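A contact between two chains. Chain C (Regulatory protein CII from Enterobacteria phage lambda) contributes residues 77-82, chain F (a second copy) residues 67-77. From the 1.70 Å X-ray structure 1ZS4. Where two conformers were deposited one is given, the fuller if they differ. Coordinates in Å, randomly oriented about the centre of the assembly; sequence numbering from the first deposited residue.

Chain C, residues 77-82: AILTNK
Chain F, residues 67-77: DMARLARQVAA

Small side chains on a helix let a neighbouring backbone come close, and this contact between two copies of CII is a compact example. Chain F is helical throughout 67-77, with phi/psi near -63/-40; chain C ends a helix at Ile C78, and Leu C79 (-94/19) leads into extended Thr C80 (-114/129) and Asn C81 (-74/165). Along chain F, Met F68 comes first: its CB points toward chain C, its chi1 and chi2 are both m, and its CG packs 3.4 Å from CG2 of Ile C78 (m, t). Ala F69 offers its backbone instead. Its O, already accepting from Arg F73 N at 3.1 Å within the helix, also receives a hydrogen bond from Asn C81 ND2 at 3.2 Å (145°). At Leu F71, CB lies 4.0 Å from CD2 of Leu C79 (m, t). Ala F72 is the point of closest backbone register, its CA 4.2 Å from that of Leu C79; its CB points toward chain C and sits 3.3 Å from Leu C79 O. One water donates to both Leu C79 O (2.7 Å) and Ala F72 O (2.8 Å), joining the backbones. Next, Arg F73 CG lies 3.3 Å from Asn C81 OD1, whose chi1 is -79°. One turn beyond Leu F71, Val F75 (t) places CG2 4.5 Å from Leu C79 CD2, extending the apolar patch.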

# COMPACT_ATOMS: atom_id res chain seq x y z
N ALA C 77 4.89 -8.38 -14.66
CA ALA C 77 5.26 -7.18 -15.41
C ALA C 77 6.32 -6.39 -14.64
O ALA C 77 7.31 -5.91 -15.21
CB ALA C 77 4.01 -6.31 -15.68
N ILE C 78 6.11 -6.25 -13.34
CA ILE C 78 7.04 -5.55 -12.46
C ILE C 78 8.39 -6.27 -12.41
O ILE C 78 9.44 -5.65 -12.28
CB ILE C 78 6.46 -5.46 -11.03
CG1 ILE C 78 5.17 -4.63 -11.08
CG2 ILE C 78 7.47 -4.84 -10.07
CD1 ILE C 78 4.36 -4.63 -9.78
N LEU C 79 8.35 -7.59 -12.50
CA LEU C 79 9.58 -8.38 -12.45
C LEU C 79 10.16 -8.70 -13.84
O LEU C 79 10.95 -9.62 -13.98
CB LEU C 79 9.35 -9.67 -11.65
CG LEU C 79 9.04 -9.44 -10.16
CD1 LEU C 79 8.62 -10.73 -9.50
CD2 LEU C 79 10.27 -8.85 -9.47
N THR C 80 9.75 -7.93 -14.85
CA THR C 80 10.28 -8.11 -16.20
C THR C 80 11.07 -6.87 -16.57
O THR C 80 10.57 -5.75 -16.43
CB THR C 80 9.17 -8.28 -17.24
OG1 THR C 80 8.39 -9.45 -16.94
CG2 THR C 80 9.78 -8.44 -18.64
N ASN C 81 12.27 -7.06 -17.02
CA ASN C 81 13.11 -5.93 -17.36
C ASN C 81 12.77 -5.18 -18.65
O ASN C 81 12.03 -5.65 -19.51
CB ASN C 81 14.54 -6.40 -17.54
CG ASN C 81 15.27 -6.61 -16.24
OD1 ASN C 81 15.80 -7.69 -16.01
ND2 ASN C 81 15.30 -5.60 -15.40
N LYS C 82 13.34 -4.00 -18.75
CA LYS C 82 13.27 -3.16 -19.94
C LYS C 82 11.95 -2.45 -20.17
O LYS C 82 11.93 -1.37 -20.78
CB LYS C 82 13.70 -4.00 -21.13
CG LYS C 82 14.77 -5.04 -20.80
CD LYS C 82 16.06 -4.75 -21.52
CE LYS C 82 16.79 -6.05 -21.84
NZ LYS C 82 16.03 -7.24 -21.40
N ASP F 67 14.07 0.02 -7.79
CA ASP F 67 14.33 -1.18 -7.00
C ASP F 67 13.78 -2.41 -7.72
O ASP F 67 14.40 -3.47 -7.71
CB ASP F 67 13.68 -1.13 -5.61
CG ASP F 67 14.28 -0.05 -4.71
OD1 ASP F 67 15.45 0.31 -4.91
OD2 ASP F 67 13.56 0.42 -3.80
N MET F 68 12.61 -2.26 -8.33
CA MET F 68 11.97 -3.37 -9.04
C MET F 68 12.80 -3.81 -10.24
O MET F 68 12.86 -5.01 -10.56
CB MET F 68 10.55 -2.99 -9.48
CG MET F 68 9.56 -2.73 -8.32
SD MET F 68 9.34 -4.12 -7.15
CE MET F 68 10.43 -3.65 -5.79
N ALA F 69 13.45 -2.85 -10.90
CA ALA F 69 14.28 -3.17 -12.06
C ALA F 69 15.45 -4.04 -11.59
O ALA F 69 15.85 -4.99 -12.27
CB ALA F 69 14.80 -1.88 -12.73
N ARG F 70 16.01 -3.70 -10.46
CA ARG F 70 17.09 -4.46 -9.87
C ARG F 70 16.60 -5.89 -9.54
O ARG F 70 17.26 -6.89 -9.83
CB ARG F 70 17.63 -3.72 -8.62
CG ARG F 70 18.87 -4.38 -7.98
CD ARG F 70 19.61 -3.41 -7.07
NE ARG F 70 19.89 -2.15 -7.77
CZ ARG F 70 19.17 -1.04 -7.58
NH1 ARG F 70 18.16 -1.05 -6.75
NH2 ARG F 70 19.47 0.07 -8.24
N LEU F 71 15.42 -5.98 -8.93
CA LEU F 71 14.84 -7.27 -8.58
C LEU F 71 14.61 -8.11 -9.83
O LEU F 71 14.90 -9.30 -9.85
CB LEU F 71 13.50 -7.10 -7.85
CG LEU F 71 13.50 -6.94 -6.34
CD1 LEU F 71 12.05 -6.88 -5.85
CD2 LEU F 71 14.21 -8.12 -5.69
N ALA F 72 14.08 -7.48 -10.88
CA ALA F 72 13.80 -8.21 -12.11
C ALA F 72 15.09 -8.83 -12.64
O ALA F 72 15.10 -9.99 -13.07
CB ALA F 72 13.20 -7.29 -13.16
N ARG F 73 16.17 -8.06 -12.59
CA ARG F 73 17.45 -8.59 -13.06
C ARG F 73 17.93 -9.75 -12.18
O ARG F 73 18.44 -10.74 -12.70
CB ARG F 73 18.52 -7.49 -13.09
CG ARG F 73 18.33 -6.47 -14.22
CD ARG F 73 19.58 -5.58 -14.36
NE ARG F 73 19.75 -4.68 -13.22
CZ ARG F 73 19.16 -3.49 -13.10
NH1 ARG F 73 18.34 -3.05 -14.05
NH2 ARG F 73 19.36 -2.75 -12.02
N GLN F 74 17.74 -9.65 -10.87
CA GLN F 74 18.18 -10.74 -9.99
C GLN F 74 17.37 -12.00 -10.26
O GLN F 74 17.93 -13.10 -10.38
CB GLN F 74 18.07 -10.32 -8.51
CG GLN F 74 18.90 -9.08 -8.16
CD GLN F 74 18.69 -8.62 -6.72
OE1 GLN F 74 17.57 -8.66 -6.21
NE2 GLN F 74 19.75 -8.15 -6.08
N VAL F 75 16.06 -11.85 -10.37
CA VAL F 75 15.17 -12.98 -10.65
C VAL F 75 15.47 -13.59 -12.03
O VAL F 75 15.41 -14.81 -12.20
CB VAL F 75 13.68 -12.53 -10.61
CG1 VAL F 75 12.77 -13.66 -11.13
CG2 VAL F 75 13.29 -12.17 -9.18
N ALA F 76 15.80 -12.74 -12.99
CA ALA F 76 16.11 -13.22 -14.34
C ALA F 76 17.33 -14.13 -14.28
O ALA F 76 17.37 -15.16 -14.95
CB ALA F 76 16.40 -12.03 -15.27
N ALA F 77 18.30 -13.76 -13.45
CA ALA F 77 19.52 -14.56 -13.32
C ALA F 77 19.24 -15.93 -12.70
O ALA F 77 19.90 -16.91 -13.03
CB ALA F 77 20.56 -13.82 -12.49
O HOH W 1 13.14 -11.07 -14.77